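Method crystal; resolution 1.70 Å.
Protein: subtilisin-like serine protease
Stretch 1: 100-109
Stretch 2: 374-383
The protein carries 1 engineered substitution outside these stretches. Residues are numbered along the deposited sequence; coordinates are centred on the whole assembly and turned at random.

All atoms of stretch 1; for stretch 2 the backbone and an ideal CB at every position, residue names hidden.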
# COMPACT_ATOMS: atom_id res chain seq x y z
N LEU A 100 -11.55 9.68 -0.92
CA LEU A 100 -12.66 8.76 -0.76
C LEU A 100 -13.18 8.49 -2.16
O LEU A 100 -13.23 9.40 -3.00
CB LEU A 100 -13.74 9.45 0.08
CG LEU A 100 -14.87 8.61 0.66
CD1 LEU A 100 -14.34 7.77 1.79
CD2 LEU A 100 -15.97 9.55 1.17
N ILE A 101 -13.55 7.25 -2.45
CA ILE A 101 -14.12 6.91 -3.75
C ILE A 101 -15.60 7.26 -3.56
O ILE A 101 -16.43 6.40 -3.30
CB ILE A 101 -13.93 5.41 -4.05
CG1 ILE A 101 -12.43 5.10 -4.09
CG2 ILE A 101 -14.57 5.04 -5.39
CD1 ILE A 101 -12.10 3.60 -4.15
N LYS A 102 -15.89 8.55 -3.72
CA LYS A 102 -17.22 9.13 -3.50
C LYS A 102 -18.42 8.65 -4.30
O LYS A 102 -18.42 8.67 -5.53
CB LYS A 102 -17.13 10.66 -3.63
CG LYS A 102 -16.33 11.36 -2.52
CD LYS A 102 -17.16 11.64 -1.27
CE LYS A 102 -18.22 12.72 -1.50
NZ LYS A 102 -19.13 12.85 -0.33
N PRO A 103 -19.49 8.24 -3.60
CA PRO A 103 -20.69 7.78 -4.30
C PRO A 103 -21.45 8.99 -4.83
O PRO A 103 -21.31 10.08 -4.29
CB PRO A 103 -21.48 7.05 -3.21
CG PRO A 103 -21.11 7.79 -1.97
CD PRO A 103 -19.62 8.03 -2.14
N THR A 104 -22.25 8.79 -5.87
CA THR A 104 -23.05 9.89 -6.42
C THR A 104 -24.53 9.56 -6.27
O THR A 104 -24.91 8.39 -6.23
CB THR A 104 -22.72 10.15 -7.90
OG1 THR A 104 -22.88 8.94 -8.65
CG2 THR A 104 -21.28 10.63 -8.05
N VAL A 105 -25.36 10.58 -6.18
CA VAL A 105 -26.78 10.36 -6.02
C VAL A 105 -27.47 10.02 -7.33
O VAL A 105 -27.08 10.52 -8.40
CB VAL A 105 -27.46 11.61 -5.39
CG1 VAL A 105 -28.98 11.45 -5.38
CG2 VAL A 105 -26.94 11.80 -3.97
N VAL A 106 -28.46 9.13 -7.26
CA VAL A 106 -29.25 8.78 -8.43
C VAL A 106 -30.72 8.76 -8.02
O VAL A 106 -31.04 8.76 -6.83
CB VAL A 106 -28.86 7.40 -9.06
CG1 VAL A 106 -27.40 7.42 -9.48
CG2 VAL A 106 -29.16 6.25 -8.10
N LYS A 107 -31.60 8.76 -9.01
CA LYS A 107 -33.03 8.73 -8.73
C LYS A 107 -33.54 7.32 -8.55
O LYS A 107 -32.94 6.36 -9.03
CB LYS A 107 -33.81 9.36 -9.90
CG LYS A 107 -33.52 10.82 -10.14
CD LYS A 107 -34.05 11.69 -9.03
CE LYS A 107 -33.84 13.17 -9.37
NZ LYS A 107 -34.36 14.08 -8.32
N PRO A 108 -34.66 7.17 -7.82
CA PRO A 108 -35.18 5.81 -7.65
C PRO A 108 -35.58 5.27 -9.01
O PRO A 108 -35.86 6.03 -9.94
CB PRO A 108 -36.38 6.01 -6.72
CG PRO A 108 -36.72 7.49 -6.85
CD PRO A 108 -35.36 8.13 -6.96
N ASN A 109 -35.58 3.95 -9.12
CA ASN A 109 -35.95 3.30 -10.37
C ASN A 109 -36.84 2.09 -10.08
O ASN A 109 -36.36 1.01 -9.74
CB ASN A 109 -34.70 2.88 -11.13
CG ASN A 109 -35.01 2.13 -12.40
OD1 ASN A 109 -36.17 2.09 -12.83
ND2 ASN A 109 -33.99 1.54 -13.02
N UNK A 374 -33.09 8.83 4.00
CA UNK A 374 -32.50 7.85 3.10
C UNK A 374 -32.18 8.47 1.77
O UNK A 374 -32.71 9.53 1.44
CB UNK A 374 -33.43 6.65 2.91
N UNK A 375 -31.33 7.81 0.99
CA UNK A 375 -31.02 8.30 -0.34
C UNK A 375 -30.52 7.15 -1.18
O UNK A 375 -30.05 6.12 -0.66
CB UNK A 375 -29.99 9.43 -0.29
N UNK A 376 -30.60 7.33 -2.49
CA UNK A 376 -30.16 6.34 -3.46
C UNK A 376 -28.80 6.76 -4.01
O UNK A 376 -28.67 7.84 -4.58
CB UNK A 376 -31.18 6.18 -4.59
N UNK A 377 -27.81 5.89 -3.87
CA UNK A 377 -26.46 6.18 -4.35
C UNK A 377 -26.01 5.15 -5.38
O UNK A 377 -26.57 4.06 -5.51
CB UNK A 377 -25.47 6.22 -3.18
N UNK A 378 -24.95 5.52 -6.09
CA UNK A 378 -24.34 4.64 -7.08
C UNK A 378 -22.83 4.78 -6.90
O UNK A 378 -22.34 5.82 -6.48
CB UNK A 378 -24.78 4.99 -8.50
N UNK A 379 -22.10 3.71 -7.19
CA UNK A 379 -20.66 3.77 -7.09
C UNK A 379 -20.08 2.48 -6.57
O UNK A 379 -20.80 1.64 -6.02
CB UNK A 379 -20.24 4.93 -6.19
N UNK A 380 -18.78 2.31 -6.75
CA UNK A 380 -18.14 1.11 -6.25
C UNK A 380 -18.22 1.12 -4.72
O UNK A 380 -18.19 0.06 -4.08
CB UNK A 380 -16.69 1.02 -6.73
N UNK A 381 -18.39 2.30 -4.13
CA UNK A 381 -18.49 2.37 -2.67
C UNK A 381 -19.85 1.82 -2.20
O UNK A 381 -20.06 1.54 -1.01
CB UNK A 381 -18.30 3.81 -2.19
N UNK A 382 -20.79 1.68 -3.13
CA UNK A 382 -22.10 1.13 -2.81
C UNK A 382 -22.06 -0.39 -3.00
O UNK A 382 -22.88 -1.12 -2.43
CB UNK A 382 -23.19 1.76 -3.68
N UNK A 383 -21.12 -0.86 -3.80
CA UNK A 383 -20.99 -2.30 -4.06
C UNK A 383 -20.23 -3.00 -2.94
O UNK A 383 -20.63 -4.06 -2.45
CB UNK A 383 -20.28 -2.54 -5.40

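Position 374 lies beyond the reach of stretch 1, which therefore sets no preference; the residue is Tyr-374.

At 375 the CB points sideways, 5.3 Å from Val-105 CG2, so stretch 1 restricts it little and many side chains would fit. It is Asp-375. Its OD1 accepts a hydrogen bond from the backbone N of 376 (2.8 Å) and another from a water, at 2.7 Å, that also donates to Val-106 O, linking the two stretches.

At 376 the backbone O accepts a hydrogen bond from Val-106 N (3.0 Å). The CB points toward stretch 1, 3.4 Å from Val-106 O, with the ring of Pro-108 farther along. A long apolar or aromatic side chain could cover that proline. Tyr-376 does so with chi1 in m: Pro-108 CB sits over one ring face, 3.5 Å from Tyr-376 CZ, a CH-pi contact.

Position 377 pairs with Val-105 as a non-hydrogen-bonded antiparallel pair. Its CB points sideways, 4.1 Å from Pro-103 CB, and a broad apolar or aromatic group could span Pro-103 and Val-105. Tyr-377 reaches both: CD2 lies 3.7 Å from Pro-103 CG, and CE1 lies 3.5 Å from Val-105 CG2.

At 378 the backbone N donates a hydrogen bond to Thr-104 O (2.9 Å) and the backbone O accepts one from Thr-104 N (3.0 Å), closing an antiparallel pair. The CB shares a sheet face with Thr-104 and lies 3.7 Å from Val-106 CG1. A threonine, a valine or a flexible polar chain would suit this mixed surface. Gln-378 sets OE1 3.5 Å from Val-106 CG1; its NE2 donates a weak hydrogen bond (3.4 Å) to a water also hydrogen-bonded to Thr-104 OG1 (3.0 Å).

At 379, phi/psi of 143/164 would jam a CB against the preceding carbonyl, and the ideal CB would lie only 3.4 Å from Pro-103 CA. Glycine is called for, and Gly-379 is found.

At 380 the CB points sideways, 4.7 Å from Ile-101 CG2, leaving the choice wide; the residue is Thr-380.

Position 381 points toward stretch 1, its CB 3.4 Å from Ile-101 O, which favours a small side chain: alanine, serine or cysteine. Ser-381 places OG 3.3 Å from Pro-103 CB, and its backbone N donates to a water (2.9 Å) that donates to Ile-101 O (3.0 Å).

At 382 the CB points sideways with nothing of stretch 1 within 5.5 Å, so a small side chain would leave stretch 1 untouched and a longer apolar one could reach Pro-103. Met-382 does, its SD 3.0 Å from Pro-103 CB, a very close approach.

Position 383 is out of reach; Ala-383 makes no contact.

Stretch 2 374-383: YDYYQGTSMA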
# COMPACT_ATOMS: atom_id res chain seq x y z
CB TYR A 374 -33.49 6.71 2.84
CG TYR A 374 -33.90 5.96 4.08
CD1 TYR A 374 -34.84 6.47 4.96
CD2 TYR A 374 -33.27 4.75 4.40
CE1 TYR A 374 -35.15 5.81 6.14
CE2 TYR A 374 -33.57 4.08 5.57
CZ TYR A 374 -34.50 4.62 6.44
OH TYR A 374 -34.76 3.96 7.62
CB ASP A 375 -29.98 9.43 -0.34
CG ASP A 375 -30.22 10.45 -1.46
OD1 ASP A 375 -30.98 10.11 -2.40
OD2 ASP A 375 -29.65 11.57 -1.40
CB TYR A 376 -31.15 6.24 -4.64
CG TYR A 376 -32.57 5.91 -4.25
CD1 TYR A 376 -33.42 6.90 -3.78
CD2 TYR A 376 -33.07 4.61 -4.35
CE1 TYR A 376 -34.72 6.63 -3.43
CE2 TYR A 376 -34.40 4.32 -3.99
CZ TYR A 376 -35.21 5.35 -3.53
OH TYR A 376 -36.51 5.12 -3.15
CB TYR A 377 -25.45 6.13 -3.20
CG TYR A 377 -25.50 7.26 -2.20
CD1 TYR A 377 -26.35 8.35 -2.38
CD2 TYR A 377 -24.66 7.25 -1.09
CE1 TYR A 377 -26.36 9.42 -1.47
CE2 TYR A 377 -24.66 8.30 -0.17
CZ TYR A 377 -25.51 9.38 -0.36
OH TYR A 377 -25.52 10.42 0.55
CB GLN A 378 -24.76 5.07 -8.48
CG GLN A 378 -23.88 4.62 -9.59
CD GLN A 378 -24.04 5.53 -10.82
OE1 GLN A 378 -25.12 5.64 -11.38
NE2 GLN A 378 -22.95 6.18 -11.22
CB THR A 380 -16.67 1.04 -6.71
OG1 THR A 380 -16.61 1.26 -8.13
CG2 THR A 380 -16.12 -0.33 -6.43
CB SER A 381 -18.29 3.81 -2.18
OG SER A 381 -19.37 4.64 -2.55
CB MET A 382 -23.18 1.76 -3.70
CG MET A 382 -23.84 3.01 -3.12
SD MET A 382 -22.60 4.28 -2.72
CE MET A 382 -21.59 4.18 -4.18
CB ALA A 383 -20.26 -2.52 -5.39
O HOH W 1 -18.42 5.04 -5.12
O HOH W 2 -20.42 7.36 -9.34
O HOH W 3 -32.27 10.31 -4.81
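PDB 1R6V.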